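Acyl-CoA synthetase (AMP-forming)/AMP-acid ligase II-like protein (PDB 4GS5) probably activates a carboxylic acid, perhaps a medium-chain fatty acid, with ATP and then joins it to coenzyme A. Local coordinates at residues A[4-9]-A[104-110]; A[209-213]-A[236-241]; A[272-278]-A[311-316]. All coordinates share one frame; numbering follows the deposited sequence.

Interaction 1 of 3, residues A[4-9]-A[104-110]; sequences MIWTTG and WELTVTE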
loop_
_atom_site.group_PDB
_atom_site.type_symbol
_atom_site.label_atom_id
_atom_site.label_comp_id
_atom_site.label_asym_id
_atom_site.label_seq_id
_atom_site.Cartn_x
_atom_site.Cartn_y
_atom_site.Cartn_z
HETATM N N MSE A 4 14.867 -26.390 10.378
HETATM C CA MSE A 4 13.859 -25.451 9.877
HETATM C C MSE A 4 14.382 -24.024 9.721
HETATM O O MSE A 4 13.606 -23.098 9.464
HETATM C CB MSE A 4 12.599 -25.463 10.753
HETATM C CG MSE A 4 11.456 -26.258 10.137
HETATM SE SE MSE A 4 12.023 -28.079 9.700
HETATM C CE MSE A 4 10.725 -28.504 8.306
ATOM N N ILE A 5 15.693 -23.855 9.879
ATOM C CA ILE A 5 16.351 -22.578 9.612
ATOM C C ILE A 5 17.737 -22.763 9.001
ATOM O O ILE A 5 18.477 -23.675 9.367
ATOM C CB ILE A 5 16.472 -21.696 10.874
ATOM C CG1 ILE A 5 17.367 -22.353 11.920
ATOM C CG2 ILE A 5 15.111 -21.411 11.465
ATOM C CD1 ILE A 5 17.478 -21.533 13.196
ATOM N N TRP A 6 18.079 -21.897 8.055
ATOM C CA TRP A 6 19.418 -21.878 7.477
ATOM C C TRP A 6 20.086 -20.534 7.777
ATOM O O TRP A 6 19.542 -19.473 7.455
ATOM C CB TRP A 6 19.343 -22.137 5.969
ATOM C CG TRP A 6 20.670 -22.160 5.267
ATOM C CD1 TRP A 6 21.710 -23.022 5.495
ATOM C CD2 TRP A 6 21.091 -21.295 4.201
ATOM N NE1 TRP A 6 22.756 -22.733 4.648
ATOM C CE2 TRP A 6 22.402 -21.687 3.843
ATOM C CE3 TRP A 6 20.492 -20.228 3.522
ATOM C CZ2 TRP A 6 23.120 -21.039 2.832
ATOM C CZ3 TRP A 6 21.210 -19.589 2.521
ATOM C CH2 TRP A 6 22.507 -19.995 2.187
ATOM N N THR A 7 21.251 -20.574 8.414
ATOM C CA THR A 7 21.944 -19.346 8.801
ATOM C C THR A 7 23.030 -18.984 7.794
ATOM O O THR A 7 23.852 -19.817 7.428
ATOM C CB THR A 7 22.555 -19.454 10.212
ATOM O OG1 THR A 7 21.515 -19.711 11.166
ATOM C CG2 THR A 7 23.272 -18.155 10.590
ATOM N N THR A 8 23.032 -17.735 7.346
ATOM C CA THR A 8 23.961 -17.324 6.303
ATOM C C THR A 8 24.401 -15.868 6.418
ATOM O O THR A 8 23.999 -15.139 7.335
ATOM C CB THR A 8 23.388 -17.614 4.876
ATOM O OG1 THR A 8 24.430 -17.493 3.902
ATOM C CG2 THR A 8 22.245 -16.656 4.525
ATOM N N GLY A 9 25.232 -15.449 5.474
ATOM C CA GLY A 9 25.846 -14.136 5.510
ATOM C C GLY A 9 26.794 -13.982 4.340
ATOM O O GLY A 9 27.052 -14.951 3.609
ATOM N N TRP A 104 24.661 -8.118 7.237
ATOM C CA TRP A 104 23.821 -8.620 8.310
ATOM C C TRP A 104 24.095 -10.096 8.513
ATOM O O TRP A 104 24.578 -10.765 7.609
ATOM C CB TRP A 104 22.348 -8.470 7.961
ATOM C CG TRP A 104 21.834 -7.069 7.843
ATOM C CD1 TRP A 104 22.493 -5.904 8.135
ATOM C CD2 TRP A 104 20.536 -6.694 7.372
ATOM N NE1 TRP A 104 21.664 -4.824 7.884
ATOM C CE2 TRP A 104 20.461 -5.285 7.412
ATOM C CE3 TRP A 104 19.424 -7.420 6.929
ATOM C CZ2 TRP A 104 19.314 -4.584 7.025
ATOM C CZ3 TRP A 104 18.273 -6.718 6.542
ATOM C CH2 TRP A 104 18.239 -5.314 6.587
ATOM N N GLU A 105 23.765 -10.602 9.695
ATOM C CA GLU A 105 23.615 -12.035 9.879
ATOM C C GLU A 105 22.185 -12.392 9.474
ATOM O O GLU A 105 21.231 -11.862 10.041
ATOM C CB GLU A 105 23.836 -12.399 11.342
ATOM C CG GLU A 105 23.698 -13.882 11.638
ATOM C CD GLU A 105 23.713 -14.182 13.126
ATOM O OE1 GLU A 105 23.586 -15.372 13.491
ATOM O OE2 GLU A 105 23.855 -13.237 13.933
ATOM N N LEU A 106 22.027 -13.276 8.493
ATOM C CA LEU A 106 20.693 -13.651 8.030
ATOM C C LEU A 106 20.262 -14.993 8.604
ATOM O O LEU A 106 20.977 -15.998 8.476
ATOM C CB LEU A 106 20.628 -13.696 6.497
ATOM C CG LEU A 106 20.991 -12.412 5.756
ATOM C CD1 LEU A 106 21.127 -12.662 4.271
ATOM C CD2 LEU A 106 19.935 -11.353 6.023
ATOM N N THR A 107 19.096 -15.007 9.238
ATOM C CA THR A 107 18.465 -16.253 9.650
ATOM C C THR A 107 17.271 -16.526 8.746
ATOM O O THR A 107 16.246 -15.856 8.828
ATOM C CB THR A 107 17.989 -16.199 11.106
ATOM O OG1 THR A 107 19.115 -16.036 11.969
ATOM C CG2 THR A 107 17.240 -17.480 11.480
ATOM N N VAL A 108 17.409 -17.506 7.867
ATOM C CA VAL A 108 16.384 -17.753 6.883
ATOM C C VAL A 108 15.490 -18.882 7.355
ATOM O O VAL A 108 15.975 -19.972 7.664
ATOM C CB VAL A 108 16.992 -18.121 5.518
ATOM C CG1 VAL A 108 15.894 -18.243 4.467
ATOM C CG2 VAL A 108 18.029 -17.080 5.105
ATOM N N THR A 109 14.189 -18.623 7.410
ATOM C CA THR A 109 13.227 -19.645 7.807
ATOM C C THR A 109 12.210 -19.873 6.692
ATOM O O THR A 109 12.054 -19.027 5.813
ATOM C CB THR A 109 12.485 -19.252 9.092
ATOM O OG1 THR A 109 11.724 -20.371 9.560
ATOM C CG2 THR A 109 11.540 -18.117 8.814
ATOM N N GLU A 110 11.529 -21.016 6.724
ATOM C CA GLU A 110 10.499 -21.302 5.737
ATOM C C GLU A 110 9.333 -20.372 5.990
ATOM O O GLU A 110 8.928 -20.171 7.136
ATOM C CB GLU A 110 10.058 -22.774 5.787
ATOM C CG GLU A 110 11.227 -23.743 5.735
ATOM C CD GLU A 110 10.840 -25.172 5.354
ATOM O OE1 GLU A 110 9.655 -25.553 5.495
ATOM O OE2 GLU A 110 11.741 -25.918 4.910
#
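Trp6 and Val108 face each other as an antiparallel hydrogen-bonded pair: Trp6 N and Val108 N each give to the other's carbonyl O, at 2.9 Å. Thr8 and Leu106 repeat the pattern two residues on, with Thr8 N reaching Leu106 O at 2.9 Å in a nearly straight bond (172° at the hydrogen). Between them Thr7 and Thr107 form a non-hydrogen-bonded pair, where Thr7 CA approaches Leu106 O at 3.5 Å as a CA-H...O contact.

Trp6, Thr8, Leu106 and Val108 share one face. The side chains of Thr8 and Leu106 run alongside one another, with Thr8 CG2 at 3.9 Å from Leu106 CB. The branched threonine suits this place because its OG1, anti to the backbone N (chi1 -167°), is sent to Gln16 OE1 while the methyl stays on the leucine. Thr8 CB also lies 3.7 Å above the Trp6 ring plane, toward its rim.

Helix 22-36 packs on this face, bringing Ala27 and Tyr28 to Trp6, Met31 to Thr8 and Phe24 to Val108; Leu96 of helix 90-102 meets Leu106. Beyond, strand 105-109 pairs in parallel with strand 80-83. An antiparallel edge strand thus finishes a run of parallel strands backed by helices, consistent with the layered alpha/beta part of the large N-terminal domain of AMP-forming ligases.

Interaction 2 of 3, residues A[209-213]-A[236-241]; sequences QYGVD and VEIHGN
The antiparallel beta region that follows the parallel strands is curled enough for strands that are not sheet neighbours to meet through their side chains. Edge strand 209-212 and the end of strand 230-238 are separated in strand order by 217-221; the axes of 209-212 and 236-238 pass 8.1 Å apart at 122°, too far for backbone pairing, so side chains carry the contact, mostly apolar ones.

Tyr210, Val212 and Ile238 point toward the opposing segment. Ile238 CD1 is the shared tip: it lies 4.0 Å from Tyr210 CD1, 3.9 Å from Gly211 CA and 4.1 Å from Val212 CG1. Isoleucine suits the place because its longer branch reaches across to strand 209-212, whereas the shorter Val236 puts CG2 at 3.7 Å from Val212 CG1, the two valines passing one another head to tail.

A chi1 of 49° tucks the Tyr210 ring over its own backbone, and from there it extends to the turn after strand 230-238. Its OH comes to 3.2 Å from Asn241 CA, and the tyrosine ring and asparagine amide planes are 58° apart. In that turn Gly240 has a positive phi, a backbone shape that residues with a CB rarely adopt.

Phe204 completes the arrangement, stacking on the Tyr210 ring and bonding through its backbone to Asn241, while Phe243 of strand 242-248 touches both Val236 and Ile238. Such side-chain packing between next-but-one strands of a curled antiparallel sheet, here at the protein surface, is consistent with the distorted beta-barrel of the large domain of AMP-forming ligases.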
loop_
_atom_site.group_PDB
_atom_site.type_symbol
_atom_site.label_atom_id
_atom_site.label_comp_id
_atom_site.label_asym_id
_atom_site.label_seq_id
_atom_site.Cartn_x
_atom_site.Cartn_y
_atom_site.Cartn_z
ATOM N N GLN A 209 13.189 11.060 -5.447
ATOM C CA GLN A 209 12.638 12.344 -5.882
ATOM C C GLN A 209 11.138 12.133 -6.072
ATOM O O GLN A 209 10.713 11.067 -6.539
ATOM C CB GLN A 209 13.290 12.813 -7.190
ATOM C CG GLN A 209 14.788 13.081 -7.079
ATOM C CD GLN A 209 15.623 12.078 -7.869
ATOM O OE1 GLN A 209 16.479 11.384 -7.311
ATOM N NE2 GLN A 209 15.377 11.999 -9.178
ATOM N N TYR A 210 10.342 13.136 -5.710
ATOM C CA TYR A 210 8.882 12.976 -5.644
ATOM C C TYR A 210 8.156 14.252 -6.051
ATOM O O TYR A 210 8.730 15.343 -6.030
ATOM C CB TYR A 210 8.445 12.546 -4.236
ATOM C CG TYR A 210 9.057 13.396 -3.139
ATOM C CD1 TYR A 210 8.474 14.603 -2.766
ATOM C CD2 TYR A 210 10.224 13.002 -2.488
ATOM C CE1 TYR A 210 9.033 15.397 -1.773
ATOM C CE2 TYR A 210 10.793 13.792 -1.487
ATOM C CZ TYR A 210 10.184 14.981 -1.136
ATOM O OH TYR A 210 10.734 15.770 -0.156
ATOM N N GLY A 211 6.894 14.103 -6.434
ATOM C CA GLY A 211 6.080 15.235 -6.857
ATOM C C GLY A 211 4.719 14.699 -7.258
ATOM O O GLY A 211 4.480 13.502 -7.132
ATOM N N VAL A 212 3.834 15.565 -7.741
ATOM C CA VAL A 212 2.529 15.121 -8.231
ATOM C C VAL A 212 2.306 15.615 -9.659
ATOM O O VAL A 212 2.858 16.627 -10.052
ATOM C CB VAL A 212 1.371 15.617 -7.321
ATOM C CG1 VAL A 212 1.453 14.965 -5.946
ATOM C CG2 VAL A 212 1.409 17.131 -7.199
ATOM N N ASP A 213 1.511 14.885 -10.436
ATOM C CA ASP A 213 1.130 15.339 -11.762
ATOM C C ASP A 213 -0.043 16.306 -11.625
ATOM O O ASP A 213 -0.390 16.718 -10.512
ATOM C CB ASP A 213 0.753 14.152 -12.659
ATOM C CG ASP A 213 -0.444 13.387 -12.138
ATOM O OD1 ASP A 213 -1.109 13.878 -11.198
ATOM O OD2 ASP A 213 -0.730 12.291 -12.665
ATOM N N VAL A 236 -2.546 12.132 -3.534
ATOM C CA VAL A 236 -1.824 12.359 -2.288
ATOM C C VAL A 236 -1.748 13.845 -1.949
ATOM O O VAL A 236 -1.959 14.696 -2.792
ATOM C CB VAL A 236 -0.372 11.789 -2.339
ATOM C CG1 VAL A 236 -0.391 10.281 -2.714
ATOM C CG2 VAL A 236 0.498 12.565 -3.330
ATOM N N GLU A 237 -1.424 14.148 -0.707
ATOM C CA GLU A 237 -1.015 15.494 -0.365
ATOM C C GLU A 237 0.386 15.409 0.186
ATOM O O GLU A 237 0.623 14.720 1.177
ATOM C CB GLU A 237 -1.957 16.094 0.673
ATOM C CG GLU A 237 -3.236 16.639 0.083
ATOM C CD GLU A 237 -3.059 18.029 -0.517
ATOM O OE1 GLU A 237 -1.945 18.596 -0.411
ATOM O OE2 GLU A 237 -4.038 18.554 -1.093
ATOM N N ILE A 238 1.323 16.089 -0.466
ATOM C CA ILE A 238 2.699 16.129 0.022
ATOM C C ILE A 238 2.871 17.164 1.148
ATOM O O ILE A 238 2.306 18.249 1.088
ATOM C CB ILE A 238 3.705 16.336 -1.144
ATOM C CG1 ILE A 238 3.716 15.079 -2.034
ATOM C CG2 ILE A 238 5.111 16.621 -0.625
ATOM C CD1 ILE A 238 4.536 15.194 -3.282
ATOM N N HIS A 239 3.634 16.804 2.174
ATOM C CA HIS A 239 3.947 17.716 3.281
ATOM C C HIS A 239 5.440 17.618 3.587
ATOM O O HIS A 239 5.889 16.685 4.273
ATOM C CB HIS A 239 3.177 17.312 4.539
ATOM C CG HIS A 239 1.693 17.378 4.396
ATOM N ND1 HIS A 239 0.914 16.266 4.143
ATOM C CD2 HIS A 239 0.838 18.420 4.479
ATOM C CE1 HIS A 239 -0.353 16.625 4.073
ATOM N NE2 HIS A 239 -0.426 17.931 4.265
ATOM N N GLY A 240 6.225 18.547 3.066
ATOM C CA GLY A 240 7.666 18.418 3.190
ATOM C C GLY A 240 8.083 17.079 2.589
ATOM O O GLY A 240 7.549 16.667 1.559
ATOM N N ASN A 241 9.007 16.375 3.234
ATOM C CA ASN A 241 9.501 15.111 2.689
ATOM C C ASN A 241 8.659 13.871 3.022
ATOM O O ASN A 241 9.198 12.807 3.324
ATOM C CB ASN A 241 10.944 14.880 3.136
ATOM C CG ASN A 241 11.034 14.425 4.576
ATOM O OD1 ASN A 241 10.190 14.778 5.409
ATOM N ND2 ASN A 241 12.055 13.625 4.877
#

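Interaction 3 of 3, residues A[272-278]-A[311-316]; sequences VFHHLNI and RLTAEI
Phe273 O, on a residue whose ring meets Leu312 of the other helix, takes two N-H groups: Ile278 N at 3.0 Å and, weakly, Leu276 N. With Asn277 N bonded to His274 O, and Asn277 at positive phi, this is a Schellman motif that ends helix 262-276 and turns the chain so that Ile278 faces helix 306-319.

Leu312 fills the junction. With CG anti to its backbone N (chi1 170°), its CD1 reaches Val272 CG1 at 3.6 Å, Phe273 CE1 at 3.7 Å and Ile278 CD1 at 4.1 Å; branched and aromatic residues close round one methyl. Val272 also carries CG1 to 4.0 Å from Ile316 CG1. Cutting Val272 back to an alanine is likely to open a gap beside Leu312 CD1 and Ile316 CG1, leaving both less firmly packed.

Nearer the exposed His275 and Arg311, Leu276 CD2 lies 3.8 Å from Leu312 CA, and Leu276 CG sits over one face of the Arg311 guanidinium. His275 ND1 is 3.6 Å from Glu315 OE2, ring and carboxylate planes 20° apart, too long for a bond; this buried nitrogen has no partner in the model.

Phe282 stacks on Phe273, and Ile300 of strand 295-301 touches both Phe273 and Leu312. The segments 272-276 and 311-316, inclined at 131° and packed through their side chains beside beta strands, fit the small alpha/beta C-terminal domain of the ANL family.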
loop_
_atom_site.group_PDB
_atom_site.type_symbol
_atom_site.label_atom_id
_atom_site.label_comp_id
_atom_site.label_asym_id
_atom_site.label_seq_id
_atom_site.Cartn_x
_atom_site.Cartn_y
_atom_site.Cartn_z
ATOM N N VAL A 272 -30.830 7.014 1.911
ATOM C CA VAL A 272 -32.006 7.860 1.755
ATOM C C VAL A 272 -32.969 7.274 0.721
ATOM O O VAL A 272 -34.160 7.150 0.988
ATOM C CB VAL A 272 -31.630 9.294 1.361
ATOM C CG1 VAL A 272 -32.870 10.069 0.912
ATOM C CG2 VAL A 272 -30.931 9.990 2.523
ATOM N N PHE A 273 -32.457 6.916 -0.455
ATOM C CA PHE A 273 -33.283 6.262 -1.475
ATOM C C PHE A 273 -33.995 5.026 -0.924
ATOM O O PHE A 273 -35.209 4.888 -1.060
ATOM C CB PHE A 273 -32.438 5.857 -2.683
ATOM C CG PHE A 273 -32.255 6.952 -3.693
ATOM C CD1 PHE A 273 -31.584 8.115 -3.362
ATOM C CD2 PHE A 273 -32.730 6.801 -4.983
ATOM C CE1 PHE A 273 -31.411 9.116 -4.300
ATOM C CE2 PHE A 273 -32.564 7.796 -5.921
ATOM C CZ PHE A 273 -31.903 8.954 -5.583
ATOM N N HIS A 274 -33.231 4.125 -0.310
ATOM C CA HIS A 274 -33.806 2.901 0.252
ATOM C C HIS A 274 -34.934 3.246 1.218
ATOM O O HIS A 274 -36.018 2.658 1.165
ATOM C CB HIS A 274 -32.730 2.073 0.968
ATOM C CG HIS A 274 -33.281 1.035 1.899
ATOM N ND1 HIS A 274 -33.543 1.289 3.229
ATOM C CD2 HIS A 274 -33.617 -0.260 1.691
ATOM C CE1 HIS A 274 -34.018 0.196 3.799
ATOM N NE2 HIS A 274 -34.072 -0.759 2.889
ATOM N N HIS A 275 -34.669 4.215 2.089
ATOM C CA HIS A 275 -35.632 4.641 3.099
ATOM C C HIS A 275 -36.916 5.202 2.490
ATOM O O HIS A 275 -37.983 5.117 3.099
ATOM C CB HIS A 275 -35.003 5.676 4.037
ATOM C CG HIS A 275 -35.944 6.197 5.079
ATOM N ND1 HIS A 275 -36.465 7.472 5.044
ATOM C CD2 HIS A 275 -36.462 5.609 6.186
ATOM C CE1 HIS A 275 -37.262 7.649 6.082
ATOM N NE2 HIS A 275 -37.277 6.534 6.791
ATOM N N LEU A 276 -36.804 5.780 1.295
ATOM C CA LEU A 276 -37.965 6.328 0.595
ATOM C C LEU A 276 -38.490 5.391 -0.492
ATOM O O LEU A 276 -39.424 5.737 -1.220
ATOM C CB LEU A 276 -37.644 7.701 -0.008
ATOM C CG LEU A 276 -37.875 8.930 0.877
ATOM C CD1 LEU A 276 -37.130 8.805 2.198
ATOM C CD2 LEU A 276 -37.464 10.200 0.146
ATOM N N ASN A 277 -37.889 4.210 -0.601
ATOM C CA ASN A 277 -38.289 3.235 -1.612
ATOM C C ASN A 277 -38.241 3.795 -3.041
ATOM O O ASN A 277 -39.176 3.626 -3.825
ATOM C CB ASN A 277 -39.675 2.664 -1.293
ATOM C CG ASN A 277 -40.112 1.600 -2.285
ATOM O OD1 ASN A 277 -41.040 1.811 -3.070
ATOM N ND2 ASN A 277 -39.437 0.454 -2.262
ATOM N N ILE A 278 -37.143 4.468 -3.368
ATOM C CA ILE A 278 -36.916 4.958 -4.715
ATOM C C ILE A 278 -36.037 3.961 -5.453
ATOM O O ILE A 278 -34.893 3.723 -5.060
ATOM C CB ILE A 278 -36.221 6.322 -4.691
ATOM C CG1 ILE A 278 -37.043 7.314 -3.865
ATOM C CG2 ILE A 278 -36.019 6.845 -6.100
ATOM C CD1 ILE A 278 -36.452 8.707 -3.809
ATOM N N ARG A 311 -39.461 15.375 -1.159
ATOM C CA ARG A 311 -39.130 14.510 -0.029
ATOM C C ARG A 311 -37.654 14.131 -0.090
ATOM O O ARG A 311 -36.942 14.173 0.913
ATOM C CB ARG A 311 -39.976 13.232 -0.028
ATOM C CG ARG A 311 -41.361 13.376 0.583
ATOM C CD ARG A 311 -41.902 12.025 1.048
ATOM N NE ARG A 311 -41.224 11.560 2.258
ATOM C CZ ARG A 311 -41.548 10.459 2.932
ATOM N NH1 ARG A 311 -42.547 9.691 2.514
ATOM N NH2 ARG A 311 -40.871 10.123 4.025
ATOM N N LEU A 312 -37.200 13.753 -1.279
ATOM C CA LEU A 312 -35.837 13.279 -1.447
ATOM C C LEU A 312 -34.861 14.376 -1.066
ATOM O O LEU A 312 -33.951 14.170 -0.255
ATOM C CB LEU A 312 -35.596 12.858 -2.890
ATOM C CG LEU A 312 -34.122 12.586 -3.162
ATOM C CD1 LEU A 312 -33.656 11.361 -2.371
ATOM C CD2 LEU A 312 -33.896 12.417 -4.653
ATOM N N THR A 313 -35.057 15.538 -1.672
ATOM C CA THR A 313 -34.207 16.692 -1.430
ATOM C C THR A 313 -34.098 17.002 0.062
ATOM O O THR A 313 -32.994 17.191 0.587
ATOM C CB THR A 313 -34.734 17.922 -2.186
ATOM O OG1 THR A 313 -34.591 17.709 -3.597
ATOM C CG2 THR A 313 -33.971 19.181 -1.779
ATOM N N ALA A 314 -35.242 17.043 0.741
ATOM C CA ALA A 314 -35.276 17.373 2.164
ATOM C C ALA A 314 -34.587 16.320 3.034
ATOM O O ALA A 314 -33.821 16.656 3.942
ATOM C CB ALA A 314 -36.721 17.607 2.634
ATOM N N GLU A 315 -34.863 15.049 2.765
ATOM C CA GLU A 315 -34.257 13.963 3.537
ATOM C C GLU A 315 -32.733 13.963 3.404
ATOM O O GLU A 315 -32.019 13.734 4.384
ATOM C CB GLU A 315 -34.842 12.605 3.126
ATOM C CG GLU A 315 -34.030 11.394 3.579
ATOM C CD GLU A 315 -34.234 11.032 5.042
ATOM O OE1 GLU A 315 -34.831 11.846 5.784
ATOM O OE2 GLU A 315 -33.797 9.926 5.444
ATOM N N ILE A 316 -32.242 14.233 2.194
ATOM C CA ILE A 316 -30.803 14.289 1.946
ATOM C C ILE A 316 -30.181 15.420 2.755
ATOM O O ILE A 316 -29.174 15.228 3.442
ATOM C CB ILE A 316 -30.487 14.484 0.443
ATOM C CG1 ILE A 316 -30.765 13.188 -0.323
ATOM C CG2 ILE A 316 -29.027 14.856 0.249
ATOM C CD1 ILE A 316 -30.390 13.242 -1.796
#

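The three contacts follow one another along the chain, each closing before the next opens. Interactions 1 and 2 have centres about 37 Å apart and involve 5-8 and 209-212, the outermost strands at the two ends of a long succession of paired strands that, after the antiparallel edge strand 5-8, runs parallel and then antiparallel. Interaction 3 stands apart: its centre is about 61 Å from that of interaction 1, on the opposite side of the chain's centre, and about 40 Å from that of interaction 2. It joins helices 262-276 and 306-319 of the C-terminal part. In relatives this small domain swings against the large one between reaction steps, so interaction 3 probably moves as a unit relative to the other two.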